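Local atomic coordinates of occlusion-derived virus envelope protein E66 (Autographa californica nucleopolyhedrovirus, PDB entry 3VSN), a protein that cleaves non-sulfated chondroitin as a lyase of the occlusion-derived virus envelope and is essential for oral infection of the insect host. Residues Y161-A164 / A165-R169; P198-Y201 / S202-R206; T446-D450 / H451-Q455; F603-A606 / N607-T611. All coordinates share one frame; numbering follows the deposited sequence.

Contact 1. Residues Y161-A164 / A165-R169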
loop_
_atom_site.group_PDB
_atom_site.type_symbol
_atom_site.label_atom_id
_atom_site.label_comp_id
_atom_site.label_asym_id
_atom_site.label_seq_id
_atom_site.Cartn_x
_atom_site.Cartn_y
_atom_site.Cartn_z
ATOM N N TYR A 161 32.882 -20.731 -11.938
ATOM C CA TYR A 161 31.621 -21.405 -11.601
ATOM C C TYR A 161 31.788 -22.607 -10.675
ATOM O O TYR A 161 31.152 -22.665 -9.621
ATOM C CB TYR A 161 30.847 -21.819 -12.857
ATOM C CG TYR A 161 29.587 -22.614 -12.566
ATOM C CD1 TYR A 161 28.518 -22.043 -11.868
ATOM C CD2 TYR A 161 29.463 -23.939 -12.987
ATOM C CE1 TYR A 161 27.363 -22.764 -11.602
ATOM C CE2 TYR A 161 28.312 -24.669 -12.725
ATOM C CZ TYR A 161 27.265 -24.075 -12.032
ATOM O OH TYR A 161 26.121 -24.794 -11.770
ATOM N N ASP A 162 32.639 -23.555 -11.066
ATOM C CA ASP A 162 32.829 -24.773 -10.279
ATOM C C ASP A 162 33.263 -24.479 -8.840
ATOM O O ASP A 162 32.773 -25.115 -7.908
ATOM C CB ASP A 162 33.793 -25.745 -10.974
ATOM C CG ASP A 162 33.160 -26.447 -12.171
ATOM O OD1 ASP A 162 31.914 -26.477 -12.281
ATOM O OD2 ASP A 162 33.917 -26.981 -13.008
ATOM N N GLU A 163 34.151 -23.503 -8.655
ATOM C CA GLU A 163 34.545 -23.090 -7.303
ATOM C C GLU A 163 33.383 -22.448 -6.530
ATOM O O GLU A 163 33.158 -22.776 -5.357
ATOM C CB GLU A 163 35.749 -22.144 -7.320
ATOM C CG GLU A 163 36.199 -21.729 -5.922
ATOM C CD GLU A 163 37.339 -20.728 -5.915
ATOM O OE1 GLU A 163 37.878 -20.404 -6.995
ATOM O OE2 GLU A 163 37.696 -20.259 -4.816
ATOM N N ALA A 164 32.658 -21.539 -7.182
ATOM C CA ALA A 164 31.518 -20.872 -6.547
ATOM C C ALA A 164 30.459 -21.887 -6.121
ATOM O O ALA A 164 29.943 -21.821 -5.003
ATOM C CB ALA A 164 30.922 -19.814 -7.470
ATOM N N ALA A 165 30.156 -22.834 -7.008
ATOM C CA ALA A 165 29.202 -23.902 -6.707
ATOM C C ALA A 165 29.653 -24.771 -5.535
ATOM O O ALA A 165 28.841 -25.132 -4.684
ATOM C CB ALA A 165 28.943 -24.760 -7.938
ATOM N N SER A 166 30.944 -25.101 -5.492
ATOM C CA SER A 166 31.494 -25.932 -4.415
ATOM C C SER A 166 31.459 -25.219 -3.064
ATOM O O SER A 166 31.131 -25.825 -2.041
ATOM C CB SER A 166 32.918 -26.385 -4.751
ATOM O OG SER A 166 32.907 -27.222 -5.897
ATOM N N LEU A 167 31.795 -23.932 -3.068
ATOM C CA LEU A 167 31.701 -23.111 -1.864
ATOM C C LEU A 167 30.254 -23.006 -1.390
ATOM O O LEU A 167 29.988 -23.092 -0.194
ATOM C CB LEU A 167 32.297 -21.719 -2.097
ATOM C CG LEU A 167 33.816 -21.617 -2.281
ATOM C CD1 LEU A 167 34.217 -20.188 -2.616
ATOM C CD2 LEU A 167 34.568 -22.122 -1.054
ATOM N N THR A 168 29.325 -22.838 -2.333
ATOM C CA THR A 168 27.893 -22.800 -2.019
ATOM C C THR A 168 27.420 -24.118 -1.388
ATOM O O THR A 168 26.807 -24.108 -0.320
ATOM C CB THR A 168 27.051 -22.432 -3.263
ATOM O OG1 THR A 168 27.402 -21.111 -3.692
ATOM C CG2 THR A 168 25.553 -22.468 -2.949
ATOM N N ARG A 169 27.727 -25.240 -2.037
ATOM C CA ARG A 169 27.364 -26.564 -1.517
ATOM C C ARG A 169 27.895 -26.776 -0.102
ATOM O O ARG A 169 27.162 -27.232 0.777
ATOM C CB ARG A 169 27.863 -27.682 -2.444
ATOM C CG ARG A 169 27.032 -27.869 -3.705
ATOM C CD ARG A 169 27.451 -29.114 -4.476
ATOM N NE ARG A 169 28.750 -28.935 -5.119
ATOM C CZ ARG A 169 28.924 -28.585 -6.393
ATOM N NH1 ARG A 169 30.149 -28.441 -6.864
ATOM N NH2 ARG A 169 27.882 -28.386 -7.199
#
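In the opening turns of helix 161-175, part of the alpha-helical lyase domain, Ser166 and Thr168 each turn a hydroxyl back onto the carbonyl four residues earlier. Ser166 OG lies 2.9 Å from Asp162 O, which also receives the routine helical bond from Ser166 N; the two donors reach the oxygen from opposite faces of its carbonyl plane. Thr168 repeats the scheme two residues further along the same helix: its OG1 gives a 2.9 Å bond to Ala164 O, again from the face opposite Thr168 N. Both hydroxyls are placed for this by a first torsion that sets the oxygen anti to the carbonyl carbon and beside the backbone N (-64° in Ser166, -63° in Thr168). Elsewhere the side chains meet mainly by packing. Ala165 CB sits over one face of the Tyr161 ring, 4.5 Å from CE1, while the phenol hydroxyl is taken by Glu35. Glu163 and Leu167 run alongside each other, with Leu167 CD1 4.1 Å from Glu163 OE2, and the carboxylate forms a salt bridge with Arg114 through OE1. Arg169 adds a weak NH1 bond to Ser166 OG; its NH2 is bonded to Leu205 O. Two main-chain carbonyls thus carry two donors each: both hydroxyls bond within their own helix, and the buried Thr168 OG1 has a further partner in Thr152 of helix 138-154, which joins the two helices.

Contact 2. Residues P198-Y201 / S202-R206. Unlike the reference sequence in segment 202-206: Met204 (reference Ile).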
loop_
_atom_site.group_PDB
_atom_site.type_symbol
_atom_site.label_atom_id
_atom_site.label_comp_id
_atom_site.label_asym_id
_atom_site.label_seq_id
_atom_site.Cartn_x
_atom_site.Cartn_y
_atom_site.Cartn_z
ATOM N N PRO A 198 17.629 -19.738 -1.824
ATOM C CA PRO A 198 18.998 -20.245 -1.968
ATOM C C PRO A 198 19.171 -21.677 -1.462
ATOM O O PRO A 198 20.021 -22.404 -1.985
ATOM C CB PRO A 198 19.836 -19.269 -1.131
ATOM C CG PRO A 198 18.871 -18.632 -0.190
ATOM C CD PRO A 198 17.584 -18.547 -0.954
ATOM N N TYR A 199 18.381 -22.087 -0.469
ATOM C CA TYR A 199 18.443 -23.480 -0.017
ATOM C C TYR A 199 18.088 -24.451 -1.143
ATOM O O TYR A 199 18.826 -25.411 -1.386
ATOM C CB TYR A 199 17.572 -23.762 1.214
ATOM C CG TYR A 199 17.550 -25.244 1.548
ATOM C CD1 TYR A 199 18.618 -25.841 2.219
ATOM C CD2 TYR A 199 16.485 -26.055 1.149
ATOM C CE1 TYR A 199 18.616 -27.199 2.502
ATOM C CE2 TYR A 199 16.473 -27.413 1.432
ATOM C CZ TYR A 199 17.540 -27.976 2.111
ATOM O OH TYR A 199 17.536 -29.319 2.394
ATOM N N THR A 200 16.961 -24.209 -1.812
ATOM C CA THR A 200 16.537 -25.052 -2.930
ATOM C C THR A 200 17.624 -25.132 -4.004
ATOM O O THR A 200 17.930 -26.222 -4.502
ATOM C CB THR A 200 15.210 -24.564 -3.547
ATOM O OG1 THR A 200 14.173 -24.656 -2.568
ATOM C CG2 THR A 200 14.819 -25.411 -4.753
ATOM N N TYR A 201 18.207 -23.984 -4.345
ATOM C CA TYR A 201 19.306 -23.945 -5.301
ATOM C C TYR A 201 20.515 -24.768 -4.833
ATOM O O TYR A 201 21.114 -25.493 -5.631
ATOM C CB TYR A 201 19.717 -22.505 -5.632
ATOM C CG TYR A 201 20.868 -22.427 -6.617
ATOM C CD1 TYR A 201 20.750 -22.955 -7.905
ATOM C CD2 TYR A 201 22.080 -21.840 -6.254
ATOM C CE1 TYR A 201 21.808 -22.894 -8.803
ATOM C CE2 TYR A 201 23.139 -21.773 -7.144
ATOM C CZ TYR A 201 23.001 -22.304 -8.409
ATOM O OH TYR A 201 24.058 -22.225 -9.283
ATOM N N SER A 202 20.856 -24.674 -3.548
ATOM C CA SER A 202 21.975 -25.454 -3.003
ATOM C C SER A 202 21.734 -26.960 -3.140
ATOM O O SER A 202 22.662 -27.714 -3.433
ATOM C CB SER A 202 22.295 -25.070 -1.551
ATOM O OG SER A 202 21.318 -25.551 -0.643
ATOM N N GLN A 203 20.485 -27.384 -2.948
ATOM C CA GLN A 203 20.107 -28.786 -3.138
ATOM C C GLN A 203 20.173 -29.223 -4.604
ATOM O O GLN A 203 20.551 -30.360 -4.904
ATOM C CB GLN A 203 18.725 -29.068 -2.548
ATOM C CG GLN A 203 18.693 -29.156 -1.030
ATOM C CD GLN A 203 19.341 -30.422 -0.492
ATOM O OE1 GLN A 203 20.562 -30.499 -0.345
ATOM N NE2 GLN A 203 18.520 -31.417 -0.182
ATOM N N MET A 204 19.817 -28.319 -5.514
ATOM C CA MET A 204 19.935 -28.588 -6.946
ATOM C C MET A 204 21.401 -28.760 -7.350
ATOM O O MET A 204 21.726 -29.624 -8.169
ATOM C CB MET A 204 19.283 -27.475 -7.763
ATOM C CG MET A 204 17.777 -27.372 -7.574
ATOM S SD MET A 204 17.097 -25.944 -8.434
ATOM C CE MET A 204 17.045 -26.566 -10.112
ATOM N N LEU A 205 22.277 -27.945 -6.760
ATOM C CA LEU A 205 23.723 -28.066 -6.979
ATOM C C LEU A 205 24.279 -29.408 -6.496
ATOM O O LEU A 205 25.244 -29.924 -7.064
ATOM C CB LEU A 205 24.477 -26.918 -6.303
ATOM C CG LEU A 205 24.393 -25.523 -6.930
ATOM C CD1 LEU A 205 25.075 -24.530 -6.006
ATOM C CD2 LEU A 205 25.022 -25.481 -8.320
ATOM N N ARG A 206 23.662 -29.959 -5.449
ATOM C CA ARG A 206 24.030 -31.272 -4.910
ATOM C C ARG A 206 23.456 -32.424 -5.742
ATOM O O ARG A 206 23.755 -33.591 -5.484
ATOM C CB ARG A 206 23.591 -31.401 -3.445
ATOM C CG ARG A 206 24.310 -30.452 -2.500
ATOM C CD ARG A 206 23.881 -30.627 -1.052
ATOM N NE ARG A 206 24.376 -29.513 -0.251
ATOM C CZ ARG A 206 23.659 -28.440 0.077
ATOM N NH1 ARG A 206 22.389 -28.339 -0.292
ATOM N NH2 ARG A 206 24.215 -27.471 0.788
#
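Ser202 OG donates to Tyr199 O over only 2.6 Å, and the same carbonyl takes Gln203 N at 3.0 Å in its own plane. The hydroxyl reaches back three residues along helix 189-205 of the alpha/alpha toroid because it stands between the backbone N and the carbonyl carbon, chi1 73°. It is an acceptor as well: Arg206 NH1 bonds to Ser202 OG at 3.0 Å and to Gln203 OE1 at 2.8 Å, the latter on a lone pair of the amide oxygen. Further out, Gln203 and Tyr199 lie side by side, with Gln203 CG over the phenol face, 4.0 Å from its centroid in a CH-pi contact. Glu216 ties their ends together, bonding to both Tyr199 OH and Gln203 NE2. Leu205 CG covers one face of the Tyr201 ring, 4.0 Å from the centroid, and CD1 comes within 3.6 Å of Tyr201 CE2; Tyr201 OH bonds to Glu35. Met204 lays its CG 3.3 Å from Thr200 O, and its side chain touches Leu210 and Ile213 of helix 210-214. Pro198 lies about 11 Å, side chain to side chain, from the catalytic Asn191. The polar groups form a relay from guanidinium through hydroxyl to carbonyl, and the positive charge of Arg206 probably polarises Ser202 OG and strengthens its short bond to Tyr199 O.

Contact 3. Residues T446-D450 / H451-Q455; sequences TLFYD and HGMFQ
A non-proline cis peptide bond joins Asp450 to His451 and draws their CA atoms to 3.0 Å at the tip of a hairpin. The bend lays Asp450 CB over the centre of the His451 imidazole in a CH-pi contact, 3.9 Å from the ring centroid. Both polar ends are held elsewhere, Asp450 OD1 in a salt bridge with Lys330 and His451 ND1 by Thr334. The two-residue loop is closed by Tyr449 and Gly452, a hydrogen-bonded antiparallel pair with Tyr449 N to Gly452 O at 3.0 Å and Gly452 N to Tyr449 O at 2.9 Å. Tyr449 also spreads its ring across its partner: with chi1 at 59°, CG sits between the backbone N and the carbonyl carbon, and the ring folds over Gly452, whose CA makes a CH-pi contact 3.9 Å from the centroid. The phenol hydroxyl goes on to Asp563. Leu447 and Phe454, the next hydrogen-bonded pair, share this side of the sheet and meet CB to CB. On the other side, Met453 lies alongside Phe448 in a Met-aromatic contact, SD obliquely placed 4.7 Å from the ring centroid and CG 3.5 Å from Phe448 CE1. Beyond it, Thr446 OG1 donates to Gln455 OE1 at 2.6 Å, in the plane of the amide carbonyl, while Gln455 NE2 is bonded to Ser444. Segments 446-449 and 452-455 run at 168°, and the longer strands 440-449 and 452-461 form a tight antiparallel beta hairpin within a seven-stranded sheet of the beta-sandwich region.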
loop_
_atom_site.group_PDB
_atom_site.type_symbol
_atom_site.label_atom_id
_atom_site.label_comp_id
_atom_site.label_asym_id
_atom_site.label_seq_id
_atom_site.Cartn_x
_atom_site.Cartn_y
_atom_site.Cartn_z
ATOM N N THR A 446 -17.038 10.191 -0.643
ATOM C CA THR A 446 -16.000 10.435 -1.647
ATOM C C THR A 446 -16.405 9.827 -2.982
ATOM O O THR A 446 -16.906 8.711 -3.023
ATOM C CB THR A 446 -14.639 9.845 -1.222
ATOM O OG1 THR A 446 -14.422 10.077 0.173
ATOM C CG2 THR A 446 -13.497 10.467 -2.025
ATOM N N LEU A 447 -16.191 10.570 -4.067
ATOM C CA LEU A 447 -16.407 10.040 -5.407
ATOM C C LEU A 447 -15.180 10.274 -6.284
ATOM O O LEU A 447 -14.748 11.418 -6.453
ATOM C CB LEU A 447 -17.658 10.667 -6.045
ATOM C CG LEU A 447 -17.989 10.273 -7.489
ATOM C CD1 LEU A 447 -18.465 8.827 -7.578
ATOM C CD2 LEU A 447 -19.031 11.219 -8.070
ATOM N N PHE A 448 -14.625 9.190 -6.827
ATOM C CA PHE A 448 -13.546 9.271 -7.819
ATOM C C PHE A 448 -14.139 9.121 -9.218
ATOM O O PHE A 448 -15.007 8.271 -9.442
ATOM C CB PHE A 448 -12.493 8.169 -7.608
ATOM C CG PHE A 448 -11.702 8.289 -6.329
ATOM C CD1 PHE A 448 -10.774 9.310 -6.153
ATOM C CD2 PHE A 448 -11.854 7.347 -5.316
ATOM C CE1 PHE A 448 -10.038 9.409 -4.979
ATOM C CE2 PHE A 448 -11.118 7.436 -4.138
ATOM C CZ PHE A 448 -10.212 8.473 -3.968
ATOM N N TYR A 449 -13.657 9.932 -10.157
ATOM C CA TYR A 449 -14.098 9.886 -11.555
ATOM C C TYR A 449 -12.971 10.416 -12.451
ATOM O O TYR A 449 -11.940 10.856 -11.947
ATOM C CB TYR A 449 -15.371 10.732 -11.730
ATOM C CG TYR A 449 -15.169 12.180 -11.338
ATOM C CD1 TYR A 449 -15.340 12.599 -10.013
ATOM C CD2 TYR A 449 -14.768 13.127 -12.281
ATOM C CE1 TYR A 449 -15.127 13.923 -9.649
ATOM C CE2 TYR A 449 -14.553 14.449 -11.925
ATOM C CZ TYR A 449 -14.740 14.842 -10.613
ATOM O OH TYR A 449 -14.535 16.160 -10.268
ATOM N N ASP A 450 -13.150 10.378 -13.770
ATOM C CA ASP A 450 -12.177 11.009 -14.669
ATOM C C ASP A 450 -12.586 12.476 -14.871
ATOM O O ASP A 450 -13.645 12.713 -15.436
ATOM C CB ASP A 450 -12.134 10.279 -16.021
ATOM C CG ASP A 450 -11.757 8.803 -15.895
ATOM O OD1 ASP A 450 -10.922 8.445 -15.040
ATOM O OD2 ASP A 450 -12.280 7.991 -16.682
ATOM N N HIS A 451 -11.798 13.466 -14.425
ATOM C CA HIS A 451 -10.470 13.318 -13.824
ATOM C C HIS A 451 -10.393 14.044 -12.506
ATOM O O HIS A 451 -9.661 15.038 -12.364
ATOM C CB HIS A 451 -9.414 13.896 -14.758
ATOM C CG HIS A 451 -9.348 13.222 -16.108
ATOM N ND1 HIS A 451 -8.419 12.299 -16.409
ATOM C CD2 HIS A 451 -10.134 13.377 -17.248
ATOM C CE1 HIS A 451 -8.599 11.878 -17.675
ATOM N NE2 HIS A 451 -9.649 12.538 -18.187
ATOM N N GLY A 452 -11.148 13.575 -11.521
ATOM C CA GLY A 452 -11.182 14.262 -10.242
ATOM C C GLY A 452 -11.790 13.474 -9.105
ATOM O O GLY A 452 -12.046 12.280 -9.225
ATOM N N MET A 453 -12.034 14.172 -8.002
ATOM C CA MET A 453 -12.505 13.560 -6.773
ATOM C C MET A 453 -13.368 14.563 -6.027
ATOM O O MET A 453 -12.936 15.687 -5.784
ATOM C CB MET A 453 -11.317 13.153 -5.893
ATOM C CG MET A 453 -11.705 12.450 -4.597
ATOM S SD MET A 453 -10.487 12.669 -3.279
ATOM C CE MET A 453 -10.867 14.355 -2.788
ATOM N N PHE A 454 -14.579 14.143 -5.677
ATOM C CA PHE A 454 -15.497 14.918 -4.852
ATOM C C PHE A 454 -15.402 14.407 -3.414
ATOM O O PHE A 454 -15.348 13.199 -3.189
ATOM C CB PHE A 454 -16.921 14.751 -5.401
ATOM C CG PHE A 454 -18.013 15.155 -4.449
ATOM C CD1 PHE A 454 -18.601 14.216 -3.595
ATOM C CD2 PHE A 454 -18.488 16.460 -4.433
ATOM C CE1 PHE A 454 -19.625 14.582 -2.735
ATOM C CE2 PHE A 454 -19.512 16.831 -3.577
ATOM C CZ PHE A 454 -20.081 15.895 -2.725
ATOM N N GLN A 455 -15.367 15.328 -2.452
ATOM C CA GLN A 455 -15.347 14.972 -1.033
ATOM C C GLN A 455 -16.334 15.827 -0.249
ATOM O O GLN A 455 -16.266 17.054 -0.283
ATOM C CB GLN A 455 -13.937 15.120 -0.436
ATOM C CG GLN A 455 -13.860 14.912 1.082
ATOM C CD GLN A 455 -14.213 13.495 1.520
ATOM O OE1 GLN A 455 -13.923 12.529 0.818
ATOM N NE2 GLN A 455 -14.838 13.369 2.692
#

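Contact 4. Residues F603-A606 / N607-T611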
loop_
_atom_site.group_PDB
_atom_site.type_symbol
_atom_site.label_atom_id
_atom_site.label_comp_id
_atom_site.label_asym_id
_atom_site.label_seq_id
_atom_site.Cartn_x
_atom_site.Cartn_y
_atom_site.Cartn_z
ATOM N N PHE A 603 -24.974 -0.653 -6.172
ATOM C CA PHE A 603 -25.419 -0.242 -4.832
ATOM C C PHE A 603 -24.662 -1.030 -3.778
ATOM O O PHE A 603 -24.336 -2.196 -3.998
ATOM C CB PHE A 603 -26.883 -0.615 -4.596
ATOM C CG PHE A 603 -27.879 0.202 -5.360
ATOM C CD1 PHE A 603 -28.269 -0.178 -6.638
ATOM C CD2 PHE A 603 -28.495 1.304 -4.766
ATOM C CE1 PHE A 603 -29.224 0.549 -7.331
ATOM C CE2 PHE A 603 -29.456 2.037 -5.457
ATOM C CZ PHE A 603 -29.815 1.658 -6.743
ATOM N N MET A 604 -24.440 -0.418 -2.616
ATOM C CA MET A 604 -24.000 -1.156 -1.432
ATOM C C MET A 604 -24.488 -0.470 -0.159
ATOM O O MET A 604 -24.597 0.755 -0.114
ATOM C CB MET A 604 -22.475 -1.308 -1.394
ATOM C CG MET A 604 -21.976 -2.093 -0.189
ATOM S SD MET A 604 -20.196 -2.331 -0.113
ATOM C CE MET A 604 -20.021 -2.920 1.572
ATOM N N SER A 605 -24.782 -1.273 0.861
ATOM C CA SER A 605 -25.176 -0.765 2.171
ATOM C C SER A 605 -23.992 -0.777 3.138
ATOM O O SER A 605 -23.232 -1.744 3.178
ATOM C CB SER A 605 -26.313 -1.613 2.745
ATOM O OG SER A 605 -26.492 -1.334 4.120
ATOM N N ALA A 606 -23.847 0.290 3.923
ATOM C CA ALA A 606 -22.785 0.360 4.931
ATOM C C ALA A 606 -23.033 -0.630 6.070
ATOM O O ALA A 606 -22.126 -0.921 6.852
ATOM C CB ALA A 606 -22.636 1.781 5.467
ATOM N N ASN A 607 -24.266 -1.137 6.155
ATOM C CA ASN A 607 -24.609 -2.216 7.082
ATOM C C ASN A 607 -24.280 -3.602 6.518
ATOM O O ASN A 607 -24.455 -4.610 7.200
ATOM C CB ASN A 607 -26.087 -2.128 7.483
ATOM C CG ASN A 607 -26.397 -0.869 8.264
ATOM O OD1 ASN A 607 -25.629 -0.469 9.140
ATOM N ND2 ASN A 607 -27.509 -0.226 7.940
ATOM N N GLU A 608 -23.805 -3.626 5.270
ATOM C CA GLU A 608 -23.396 -4.853 4.568
ATOM C C GLU A 608 -24.560 -5.819 4.318
ATOM O O GLU A 608 -24.380 -7.039 4.253
ATOM C CB GLU A 608 -22.211 -5.530 5.282
ATOM C CG GLU A 608 -20.994 -4.614 5.418
ATOM C CD GLU A 608 -19.899 -5.174 6.312
ATOM O OE1 GLU A 608 -20.207 -5.924 7.261
ATOM O OE2 GLU A 608 -18.717 -4.847 6.076
ATOM N N ASP A 609 -25.756 -5.252 4.162
ATOM C CA ASP A 609 -26.948 -6.021 3.814
ATOM C C ASP A 609 -26.716 -6.812 2.530
ATOM O O ASP A 609 -26.163 -6.289 1.558
ATOM C CB ASP A 609 -28.150 -5.091 3.626
ATOM C CG ASP A 609 -28.619 -4.454 4.928
ATOM O OD1 ASP A 609 -27.961 -4.629 5.976
ATOM O OD2 ASP A 609 -29.660 -3.770 4.905
ATOM N N THR A 610 -27.132 -8.075 2.532
ATOM C CA THR A 610 -27.016 -8.918 1.339
ATOM C C THR A 610 -28.322 -8.918 0.542
ATOM O O THR A 610 -28.426 -9.569 -0.499
ATOM C CB THR A 610 -26.599 -10.357 1.695
ATOM O OG1 THR A 610 -27.545 -10.910 2.615
ATOM C CG2 THR A 610 -25.207 -10.366 2.331
ATOM N N THR A 611 -29.313 -8.182 1.045
ATOM C CA THR A 611 -30.548 -7.925 0.308
ATOM C C THR A 611 -30.767 -6.418 0.160
ATOM O O THR A 611 -30.343 -5.642 1.021
ATOM C CB THR A 611 -31.780 -8.568 0.981
ATOM O OG1 THR A 611 -31.928 -8.048 2.308
ATOM C CG2 THR A 611 -31.646 -10.092 1.037
HETATM O O HOH W 1 -24.498 -4.218 0.572
HETATM O O HOH W 2 -28.846 -1.171 5.306
#
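Asn607 meets Ser605 first through its backbone: Asn607 N donates to Ser605 OG at 3.0 Å, a side-chain oxygen accepting from the amide two residues on, which is the defining bond of an ST turn. The serine offers that oxygen because its hydroxyl is swung anti to its own N, chi1 166°, beside the carbonyl carbon, which brings it within reach of Asn607 N. Asn607 CB then packs 3.5 Å from Ser605 OG, and its amide ND2 reaches the same hydroxyl through a water, which accepts from ND2 at 3.1 Å and lies 2.6 Å from Ser605 OG. At Glu608 the backbone completes a type I beta turn with a 2.9 Å bond from Glu608 N to Ser605 O, the donor well above the carbonyl plane. Positive phi, 65°, then turns the chain at Glu608, whose OE2 forms salt bridges with Lys326 and Arg345. Its CG comes 4.3 Å from Met604 CE, a light contact over the turn. Asp609 returns to the strand end by way of solvent: Asp609 OD2 accepts at 2.8 Å from the water that also meets Ser605 OG. A second water takes the bond from Ser605 N and donates to Asp609 O at 2.8 Å. Thr610 then pairs through its backbone with Leu645, leading the chain away from strand 600-605. Ser605 thus serves three ways, through carbonyl, hydroxyl and amide: it takes part in both direct hydrogen bonds across the contact, and two waters carry its reach on to Asp609.

Along the chain the four contacts come in series, and they fall into two regions. Contacts 1 and 2 lie in the alpha-helical lyase domain, on helices 161-175 and 189-205, with centres 11 Å apart. They touch: Arg206 NH2 lies 3.0 Å from Arg169 O, a probable hydrogen bond, and Thr168 CG2 packs on Leu205 CD1, so the C-terminal end of helix 189-205 is tied to the middle of helix 161-175. Contacts 3 and 4 belong to two different seven-stranded antiparallel sheets of the beta region, their centres 22 Å apart without touching. Between the pairs the centres are 51 to 60 Å apart. Contact 2 shares helix 189-205 with the catalytic Asn191; contacts 1, 3 and 4 lie away from the annotated sites.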